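Local coordinates for protein nitrilotriacetate monooxygenase (PDB 3SDO) that probably acts as an FMN-dependent monooxygenase of the NtaA/SnaA/DszA family, using molecular oxygen to oxidise a small organic substrate, at residues T6-H11 with R384-G389; V14-A19 with D44-A49; V160-W165 with P438-R443. All blocks are in the same frame, centred on the assembly; numbering follows the deposited sequence.

Contact 1 (T6-H11 with R384-G389); sequences TRKHIH and RWVDEG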
loop_
_atom_site.group_PDB
_atom_site.type_symbol
_atom_site.label_atom_id
_atom_site.label_comp_id
_atom_site.label_asym_id
_atom_site.label_seq_id
_atom_site.Cartn_x
_atom_site.Cartn_y
_atom_site.Cartn_z
ATOM N N THR A 6 8.053 -32.530 24.500
ATOM C CA THR A 6 8.507 -31.315 23.817
ATOM C C THR A 6 7.337 -30.497 23.180
ATOM O O THR A 6 7.563 -29.676 22.301
ATOM C CB THR A 6 9.556 -31.707 22.743
ATOM O OG1 THR A 6 8.979 -32.680 21.863
ATOM C CG2 THR A 6 10.822 -32.334 23.398
ATOM N N ARG A 7 6.101 -30.721 23.638
ATOM C CA ARG A 7 4.924 -30.021 23.120
ATOM C C ARG A 7 5.101 -28.520 23.231
ATOM O O ARG A 7 5.492 -28.016 24.284
ATOM C CB ARG A 7 3.672 -30.364 23.924
ATOM C CG ARG A 7 3.040 -31.680 23.620
ATOM C CD ARG A 7 1.900 -31.962 24.609
ATOM N NE ARG A 7 2.406 -32.155 25.967
ATOM C CZ ARG A 7 1.666 -32.134 27.083
ATOM N NH1 ARG A 7 0.351 -31.920 27.046
ATOM N NH2 ARG A 7 2.252 -32.318 28.256
ATOM N N LYS A 8 4.802 -27.812 22.146
ATOM C CA LYS A 8 4.682 -26.379 22.196
ATOM C C LYS A 8 3.877 -25.830 21.022
ATOM O O LYS A 8 3.827 -26.434 19.950
ATOM C CB LYS A 8 6.048 -25.709 22.232
ATOM C CG LYS A 8 6.860 -25.841 20.979
ATOM C CD LYS A 8 8.229 -25.203 21.215
ATOM C CE LYS A 8 9.083 -25.164 19.964
ATOM N NZ LYS A 8 10.517 -24.902 20.329
ATOM N N HIS A 9 3.292 -24.660 21.236
ATOM C CA HIS A 9 2.607 -23.939 20.181
ATOM C C HIS A 9 3.479 -23.723 18.924
ATOM O O HIS A 9 4.595 -23.191 18.994
ATOM C CB HIS A 9 2.090 -22.604 20.711
ATOM C CG HIS A 9 1.459 -21.749 19.666
ATOM N ND1 HIS A 9 0.164 -21.932 19.225
ATOM C CD2 HIS A 9 1.954 -20.704 18.961
ATOM C CE1 HIS A 9 -0.109 -21.033 18.297
ATOM N NE2 HIS A 9 0.962 -20.276 18.117
ATOM N N ILE A 10 2.946 -24.140 17.786
ATOM C CA ILE A 10 3.572 -23.911 16.493
ATOM C C ILE A 10 2.944 -22.673 15.865
ATOM O O ILE A 10 1.724 -22.620 15.670
ATOM C CB ILE A 10 3.411 -25.140 15.584
ATOM C CG1 ILE A 10 4.100 -26.345 16.241
ATOM C CG2 ILE A 10 3.949 -24.843 14.153
ATOM C CD1 ILE A 10 3.879 -27.668 15.510
ATOM N N HIS A 11 3.759 -21.642 15.608
ATOM C CA HIS A 11 3.253 -20.424 14.970
ATOM C C HIS A 11 2.972 -20.678 13.482
ATOM O O HIS A 11 3.709 -21.406 12.825
ATOM C CB HIS A 11 4.275 -19.273 15.085
ATOM C CG HIS A 11 4.685 -18.940 16.489
ATOM N ND1 HIS A 11 3.937 -18.115 17.307
ATOM C CD2 HIS A 11 5.779 -19.296 17.210
ATOM C CE1 HIS A 11 4.543 -18.003 18.480
ATOM N NE2 HIS A 11 5.667 -18.700 18.445
ATOM N N ARG A 384 7.451 -33.086 13.790
ATOM C CA ARG A 384 8.823 -33.549 13.615
ATOM C C ARG A 384 9.767 -32.386 13.279
ATOM O O ARG A 384 10.851 -32.265 13.882
ATOM C CB ARG A 384 8.902 -34.618 12.522
ATOM C CG ARG A 384 10.317 -35.109 12.254
ATOM C CD ARG A 384 10.352 -36.298 11.321
ATOM N NE ARG A 384 10.388 -35.867 9.936
ATOM C CZ ARG A 384 11.486 -35.689 9.205
ATOM N NH1 ARG A 384 12.691 -35.884 9.727
ATOM N NH2 ARG A 384 11.373 -35.299 7.929
ATOM N N TRP A 385 9.362 -31.534 12.332
ATOM C CA TRP A 385 10.201 -30.388 11.937
ATOM C C TRP A 385 10.478 -29.462 13.124
ATOM O O TRP A 385 11.585 -28.959 13.280
ATOM C CB TRP A 385 9.549 -29.577 10.803
ATOM C CG TRP A 385 9.718 -30.197 9.442
ATOM C CD1 TRP A 385 9.474 -31.492 9.104
ATOM C CD2 TRP A 385 10.170 -29.551 8.250
ATOM N NE1 TRP A 385 9.748 -31.704 7.784
ATOM C CE2 TRP A 385 10.186 -30.529 7.228
ATOM C CE3 TRP A 385 10.553 -28.240 7.935
ATOM C CZ2 TRP A 385 10.563 -30.237 5.917
ATOM C CZ3 TRP A 385 10.942 -27.954 6.626
ATOM C CH2 TRP A 385 10.933 -28.952 5.631
ATOM N N VAL A 386 9.479 -29.265 13.963
ATOM C CA VAL A 386 9.610 -28.390 15.146
ATOM C C VAL A 386 10.420 -29.079 16.262
ATOM O O VAL A 386 11.363 -28.488 16.789
ATOM C CB VAL A 386 8.231 -27.907 15.635
ATOM C CG1 VAL A 386 8.334 -27.153 16.973
ATOM C CG2 VAL A 386 7.620 -26.988 14.571
ATOM N N ASP A 387 10.105 -30.335 16.566
ATOM C CA ASP A 387 10.864 -31.100 17.572
ATOM C C ASP A 387 12.352 -31.152 17.255
ATOM O O ASP A 387 13.181 -31.080 18.161
ATOM C CB ASP A 387 10.405 -32.559 17.636
ATOM C CG ASP A 387 9.135 -32.757 18.426
ATOM O OD1 ASP A 387 8.619 -31.811 19.062
ATOM O OD2 ASP A 387 8.674 -33.907 18.401
ATOM N N GLU A 388 12.682 -31.300 15.969
ATOM C CA GLU A 388 14.048 -31.614 15.580
ATOM C C GLU A 388 14.831 -30.397 15.134
ATOM O O GLU A 388 15.952 -30.530 14.643
ATOM C CB GLU A 388 14.044 -32.717 14.503
ATOM C CG GLU A 388 13.433 -34.035 14.984
ATOM C CD GLU A 388 14.099 -34.553 16.263
ATOM O OE1 GLU A 388 15.336 -34.620 16.246
ATOM O OE2 GLU A 388 13.386 -34.891 17.246
ATOM N N GLY A 389 14.264 -29.210 15.297
ATOM C CA GLY A 389 15.013 -27.967 15.051
ATOM C C GLY A 389 15.087 -27.501 13.609
ATOM O O GLY A 389 16.106 -26.960 13.188
HETATM O O HOH W 1 8.970 -29.356 20.039
#
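T6, K8 and I10 meet V386 and D387 in a mixed polar and apolar contact between the N-terminal lead-in to strand 11-15 and the last turn of helix 375-387. The apolar part is centred on V386, whose two methyls serve different partners. CG2 meets I10 CD1 at 3.9 Å and lies equally near I10 CG1, so the methyl sits against the last two carbons of the isoleucine, the side chains crossing at a slant. CG1 instead meets the aliphatic part of K8, with K8 CE 3.7 Å from it. K8 reaches this point because its CG lies between the backbone N and the carbonyl carbon (chi1 68°) and the rest of the chain runs extended, which carries NZ past the valine.

The polar part is at the more exposed end. T6 OG1 and D387 OD1 lie 3.0 Å apart, a weak hydrogen bond that is not settled, because the one threonine proton has another acceptor in reach; S4 OG and Y421 OH also bond to OG1. A water makes the firmer link: it donates to T6 O at 2.7 Å and to D387 OD1 at 2.7 Å, joining backbone to carboxylate. OD1 is also hydrogen-bonded to Y421, so several groups converge on one carboxylate oxygen. Just beyond, G389, with phi at 83°, is the C-prime residue of a Schellman motif that ends the helix.

I10 and V386 both rest on F394 of strand 393-396, a neighbour of strand 11-15 in the parallel sheet, while backbone bonding between I10 and Y421 brings the chain after helix 401-418 against the same lead-in.

Contact 2 (V14-A19 with D44-A49); sequences VLIQGA and DRARRA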
loop_
_atom_site.group_PDB
_atom_site.type_symbol
_atom_site.label_atom_id
_atom_site.label_comp_id
_atom_site.label_asym_id
_atom_site.label_seq_id
_atom_site.Cartn_x
_atom_site.Cartn_y
_atom_site.Cartn_z
ATOM N N VAL A 14 0.181 -17.234 6.843
ATOM C CA VAL A 14 -0.350 -17.675 5.548
ATOM C C VAL A 14 0.017 -16.689 4.447
ATOM O O VAL A 14 -0.264 -15.476 4.535
ATOM C CB VAL A 14 -1.887 -17.962 5.608
ATOM C CG1 VAL A 14 -2.676 -16.730 6.029
ATOM C CG2 VAL A 14 -2.383 -18.493 4.315
ATOM N N LEU A 15 0.714 -17.225 3.450
ATOM C CA LEU A 15 0.991 -16.529 2.207
ATOM C C LEU A 15 -0.298 -16.494 1.415
ATOM O O LEU A 15 -0.795 -17.543 0.986
ATOM C CB LEU A 15 2.064 -17.259 1.390
ATOM C CG LEU A 15 2.192 -16.810 -0.092
ATOM C CD1 LEU A 15 2.664 -15.360 -0.140
ATOM C CD2 LEU A 15 3.103 -17.721 -0.956
ATOM N N ILE A 16 -0.860 -15.312 1.195
ATOM C CA ILE A 16 -2.049 -15.239 0.354
ATOM C C ILE A 16 -1.625 -14.760 -1.023
ATOM O O ILE A 16 -1.579 -13.561 -1.294
ATOM C CB ILE A 16 -3.134 -14.361 0.971
ATOM C CG1 ILE A 16 -3.362 -14.762 2.429
ATOM C CG2 ILE A 16 -4.413 -14.489 0.181
ATOM C CD1 ILE A 16 -4.441 -13.955 3.118
ATOM N N GLN A 17 -1.269 -15.717 -1.878
ATOM C CA GLN A 17 -0.804 -15.448 -3.219
ATOM C C GLN A 17 -1.994 -15.527 -4.180
ATOM O O GLN A 17 -2.013 -16.341 -5.089
ATOM C CB GLN A 17 0.260 -16.470 -3.602
ATOM C CG GLN A 17 1.104 -16.126 -4.807
ATOM C CD GLN A 17 2.184 -15.099 -4.505
ATOM O OE1 GLN A 17 1.998 -14.224 -3.667
ATOM N NE2 GLN A 17 3.302 -15.172 -5.234
ATOM N N GLY A 18 -2.974 -14.652 -3.968
ATOM C CA GLY A 18 -4.180 -14.642 -4.767
ATOM C C GLY A 18 -4.780 -16.024 -4.821
ATOM O O GLY A 18 -4.972 -16.667 -3.784
ATOM N N ALA A 19 -4.980 -16.508 -6.032
ATOM C CA ALA A 19 -5.561 -17.831 -6.276
ATOM C C ALA A 19 -4.821 -18.975 -5.623
ATOM O O ALA A 19 -5.441 -19.979 -5.263
ATOM C CB ALA A 19 -5.693 -18.095 -7.788
ATOM N N ASP A 44 -12.010 -12.662 2.650
ATOM C CA ASP A 44 -12.507 -13.973 3.047
ATOM C C ASP A 44 -11.388 -14.896 3.550
ATOM O O ASP A 44 -11.498 -15.480 4.641
ATOM C CB ASP A 44 -13.252 -14.608 1.882
ATOM C CG ASP A 44 -13.672 -16.032 2.162
ATOM O OD1 ASP A 44 -14.831 -16.230 2.527
ATOM O OD2 ASP A 44 -12.845 -16.946 2.036
ATOM N N ARG A 45 -10.292 -14.966 2.795
ATOM C CA ARG A 45 -9.147 -15.776 3.181
ATOM C C ARG A 45 -8.438 -15.245 4.433
ATOM O O ARG A 45 -8.075 -16.026 5.305
ATOM C CB ARG A 45 -8.176 -15.914 2.028
ATOM C CG ARG A 45 -8.763 -16.563 0.771
ATOM C CD ARG A 45 -9.078 -18.014 0.945
ATOM N NE ARG A 45 -10.367 -18.251 1.599
ATOM C CZ ARG A 45 -10.820 -19.439 1.981
ATOM N NH1 ARG A 45 -12.015 -19.532 2.567
ATOM N NH2 ARG A 45 -10.104 -20.535 1.767
ATOM N N ALA A 46 -8.252 -13.931 4.543
ATOM C CA ALA A 46 -7.646 -13.364 5.752
ATOM C C ALA A 46 -8.496 -13.671 6.983
ATOM O O ALA A 46 -7.956 -14.041 8.029
ATOM C CB ALA A 46 -7.398 -11.834 5.609
ATOM N N ARG A 47 -9.821 -13.555 6.847
ATOM C CA ARG A 47 -10.740 -13.840 7.968
ATOM C C ARG A 47 -10.774 -15.312 8.341
ATOM O O ARG A 47 -10.791 -15.659 9.507
ATOM C CB ARG A 47 -12.151 -13.339 7.660
ATOM C CG ARG A 47 -12.236 -11.822 7.750
ATOM C CD ARG A 47 -13.591 -11.337 7.343
ATOM N NE ARG A 47 -13.802 -9.926 7.663
ATOM C CZ ARG A 47 -14.831 -9.222 7.213
ATOM N NH1 ARG A 47 -15.727 -9.786 6.386
ATOM N NH2 ARG A 47 -14.989 -7.964 7.598
ATOM N N ARG A 48 -10.737 -16.165 7.331
ATOM C CA ARG A 48 -10.662 -17.612 7.523
ATOM C C ARG A 48 -9.428 -17.969 8.341
ATOM O O ARG A 48 -9.509 -18.734 9.309
ATOM C CB ARG A 48 -10.605 -18.303 6.158
ATOM C CG ARG A 48 -10.918 -19.780 6.165
ATOM C CD ARG A 48 -12.394 -20.017 6.366
ATOM N NE ARG A 48 -12.808 -21.342 5.926
ATOM C CZ ARG A 48 -12.845 -22.433 6.686
ATOM N NH1 ARG A 48 -12.505 -22.402 7.967
ATOM N NH2 ARG A 48 -13.264 -23.560 6.158
ATOM N N ALA A 49 -8.282 -17.416 7.957
ATOM C CA ALA A 49 -7.045 -17.650 8.692
ATOM C C ALA A 49 -7.105 -17.077 10.119
ATOM O O ALA A 49 -6.737 -17.752 11.081
ATOM C CB ALA A 49 -5.837 -17.073 7.919
#
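I16 reaches across to helix 39-51 with a single methyl, beside R45 and A46. From CB the side chain divides. CG2 takes the branch anti to the backbone N, and neither it nor CB or CG1 comes close to residues 44-49. CG1 is set anti to the carbonyl carbon (chi1 -49°), and a second torsion of -179° straightens the branch, sending CD1 towards the helix. That terminal carbon does all the touching: it lies 4.1 Å from A46 N and 4.4 Å from A46 CB, and R45 CB is likewise 4.4 Å from I16 CD1. The methyl therefore rests against backbone and CB atoms of two successive helical residues. I16 also touches A57 of strand 56-59.

One turn further along the helix, V14 CG1 meets A49 CB at 3.7 Å, the closest approach between the two segments. The small side chains of A46 and A49 let the helix backbone lie near the strand, with the CA atoms of V14 and A49 7.4 Å apart.

R45 touches the isoleucine with its CB but turns its charged end elsewhere. Its NE and NH1 both donate to D44 OD2, each at 2.8 Å, a salt bridge within the helix that grips side-on one oxygen lying almost in the guanidinium plane. NH2 is taken up by D406 and the T401 carbonyl. Three bonded nitrogens should fix the group's rotation.

Strand 11-15, helix 39-51 and parallel strand 56-59 form the first beta-alpha-beta crossover of the TIM-barrel-like fold, and this contact packs the helix on its barrel strand. Helix 401-418 lies alongside, its L405 touching R45 and R48.

Contact 3 (V160-W165 with P438-R443); sequences VVQGLW and PYKESR
K440 NZ donates to a water at 2.7 Å, and that water bridges to Q162 on helix 150-165. There the water gives a hydrogen to Q162 OE1 over 3.5 Å, which is a weak bond, so the link is firm at the lysine and slack at the glutamine. Q162 NE2 is 3.7 Å from K440 NZ, but both are donors and no direct bond can form between them. The two side chains cross at about a right angle. K440 starts with CG anti to the backbone N and then bends at its second and fourth torsions (91° and -143°), which together bring NZ to the water.

The second half of the contact belongs to R443. Its guanidinium lies with one face over the backbone of the helix: G163 CA stands 3.5 Å above the plane, offset toward the rim, and is 3.7 Å from R443 CZ. At G163 the flat group meets the main chain itself. R443 NH2 comes 3.4 Å from G163 N, again two donors, and it meets Q162 O at too poor an angle to bond. This part is therefore held by van der Waals packing, with the polar work done elsewhere: R443 NE forms a salt bridge with D166, just beyond this stretch of helix, which would help fix the group's placement over the glycine.

Q162 also packs on I216 of strand 215-218, and W165 touches I216, W126 of strand 124-129 and A114 of helix 106-119. The tail thus lies against a helix that also packs on strands 124-129 and 215-218 and on helix 106-119.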
loop_
_atom_site.group_PDB
_atom_site.type_symbol
_atom_site.label_atom_id
_atom_site.label_comp_id
_atom_site.label_asym_id
_atom_site.label_seq_id
_atom_site.Cartn_x
_atom_site.Cartn_y
_atom_site.Cartn_z
ATOM N N VAL A 160 18.145 2.950 8.351
ATOM C CA VAL A 160 17.467 4.239 8.220
ATOM C C VAL A 160 15.984 4.130 8.615
ATOM O O VAL A 160 15.490 4.928 9.415
ATOM C CB VAL A 160 17.604 4.813 6.791
ATOM C CG1 VAL A 160 16.777 6.121 6.621
ATOM C CG2 VAL A 160 19.084 5.104 6.483
ATOM N N VAL A 161 15.287 3.135 8.076
ATOM C CA VAL A 161 13.876 2.953 8.411
ATOM C C VAL A 161 13.681 2.819 9.925
ATOM O O VAL A 161 12.891 3.564 10.518
ATOM C CB VAL A 161 13.256 1.784 7.656
ATOM C CG1 VAL A 161 11.800 1.490 8.150
ATOM C CG2 VAL A 161 13.230 2.117 6.191
ATOM N N GLN A 162 14.432 1.916 10.549
ATOM C CA GLN A 162 14.317 1.695 11.973
ATOM C C GLN A 162 14.699 2.931 12.804
ATOM O O GLN A 162 14.053 3.220 13.802
ATOM C CB GLN A 162 15.121 0.450 12.391
ATOM C CG GLN A 162 14.460 -0.842 11.931
ATOM C CD GLN A 162 15.218 -2.067 12.384
ATOM O OE1 GLN A 162 16.437 -2.048 12.435
ATOM N NE2 GLN A 162 14.502 -3.133 12.715
ATOM N N GLY A 163 15.749 3.653 12.399
ATOM C CA GLY A 163 16.066 4.938 12.991
ATOM C C GLY A 163 14.913 5.930 12.920
ATOM O O GLY A 163 14.576 6.597 13.910
ATOM N N LEU A 164 14.293 6.033 11.752
ATOM C CA LEU A 164 13.120 6.927 11.590
ATOM C C LEU A 164 11.959 6.522 12.477
ATOM O O LEU A 164 11.238 7.382 13.017
ATOM C CB LEU A 164 12.656 6.972 10.133
ATOM C CG LEU A 164 13.591 7.676 9.157
ATOM C CD1 LEU A 164 13.168 7.366 7.729
ATOM C CD2 LEU A 164 13.608 9.188 9.383
ATOM N N TRP A 165 11.781 5.218 12.644
ATOM C CA TRP A 165 10.712 4.703 13.506
ATOM C C TRP A 165 10.919 5.047 14.979
ATOM O O TRP A 165 9.994 4.918 15.760
ATOM C CB TRP A 165 10.539 3.182 13.360
ATOM C CG TRP A 165 9.845 2.756 12.098
ATOM C CD1 TRP A 165 8.968 3.506 11.334
ATOM C CD2 TRP A 165 9.945 1.473 11.446
ATOM N NE1 TRP A 165 8.538 2.760 10.252
ATOM C CE2 TRP A 165 9.120 1.518 10.298
ATOM C CE3 TRP A 165 10.661 0.303 11.711
ATOM C CZ2 TRP A 165 8.986 0.433 9.435
ATOM C CZ3 TRP A 165 10.531 -0.787 10.842
ATOM C CH2 TRP A 165 9.700 -0.721 9.730
ATOM N N PRO A 438 9.167 -9.638 22.285
ATOM C CA PRO A 438 8.998 -8.514 23.198
ATOM C C PRO A 438 8.700 -7.206 22.466
ATOM O O PRO A 438 9.189 -6.982 21.356
ATOM C CB PRO A 438 10.347 -8.417 23.915
ATOM C CG PRO A 438 11.290 -9.230 23.154
ATOM C CD PRO A 438 10.544 -10.164 22.276
ATOM N N TYR A 439 7.884 -6.371 23.098
ATOM C CA TYR A 439 7.629 -5.005 22.654
ATOM C C TYR A 439 8.947 -4.342 22.252
ATOM O O TYR A 439 9.946 -4.459 22.948
ATOM C CB TYR A 439 6.905 -4.218 23.768
ATOM C CG TYR A 439 6.697 -2.771 23.418
ATOM C CD1 TYR A 439 7.636 -1.797 23.792
ATOM C CD2 TYR A 439 5.607 -2.370 22.650
ATOM C CE1 TYR A 439 7.464 -0.471 23.437
ATOM C CE2 TYR A 439 5.423 -1.055 22.308
ATOM C CZ TYR A 439 6.349 -0.114 22.691
ATOM O OH TYR A 439 6.157 1.181 22.324
ATOM N N LYS A 440 8.958 -3.666 21.112
ATOM C CA LYS A 440 10.175 -3.038 20.612
ATOM C C LYS A 440 10.366 -1.649 21.228
ATOM O O LYS A 440 9.759 -0.684 20.770
ATOM C CB LYS A 440 10.117 -2.947 19.091
ATOM C CG LYS A 440 11.361 -2.355 18.446
ATOM C CD LYS A 440 12.372 -3.408 18.082
ATOM C CE LYS A 440 13.641 -2.788 17.484
ATOM N NZ LYS A 440 14.175 -3.660 16.401
ATOM N N GLU A 441 11.204 -1.548 22.264
ATOM C CA GLU A 441 11.510 -0.250 22.873
ATOM C C GLU A 441 12.313 0.630 21.915
ATOM O O GLU A 441 13.147 0.126 21.147
ATOM C CB GLU A 441 12.325 -0.378 24.177
ATOM C CG GLU A 441 11.590 -1.014 25.347
ATOM C CD GLU A 441 10.483 -0.152 25.934
ATOM O OE1 GLU A 441 10.523 1.089 25.791
ATOM O OE2 GLU A 441 9.568 -0.723 26.572
ATOM N N SER A 442 12.072 1.938 21.985
ATOM C CA SER A 442 12.866 2.886 21.252
ATOM C C SER A 442 14.320 2.779 21.700
ATOM O O SER A 442 14.599 2.553 22.889
ATOM C CB SER A 442 12.366 4.316 21.467
ATOM O OG SER A 442 13.294 5.265 20.971
ATOM N N ARG A 443 15.235 2.963 20.754
ATOM C CA ARG A 443 16.653 3.125 21.087
ATOM C C ARG A 443 16.907 4.273 22.084
ATOM O O ARG A 443 17.940 4.299 22.739
ATOM C CB ARG A 443 17.482 3.364 19.819
ATOM C CG ARG A 443 17.186 4.729 19.153
ATOM C CD ARG A 443 17.664 4.797 17.727
ATOM N NE ARG A 443 17.113 3.695 16.949
ATOM C CZ ARG A 443 17.652 3.214 15.832
ATOM N NH1 ARG A 443 18.748 3.743 15.336
ATOM N NH2 ARG A 443 17.084 2.199 15.213
HETATM O O HOH W 2 16.617 -2.726 15.818
#

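Contact 2 is the core member: all its touching residues are buried, and apolar atoms carry it across from strand to helix. Contacts 1 and 3 are only partly buried; each sets an irregular terminal segment against a helix and includes a water bridge. Contact 1 still has a buried I10-V386 pair, whereas contact 3 relies on a guanidinium face and a lysine-to-water bond. Contacts 1 and 2 are tied through strand 11-15, since residues 6-11 lead directly into it, although their centres are 24 Å apart. Contact 3 uses separate elements, its centre about 30 Å from that of contact 1, and brings the C-terminal tail to a different part of the barrel.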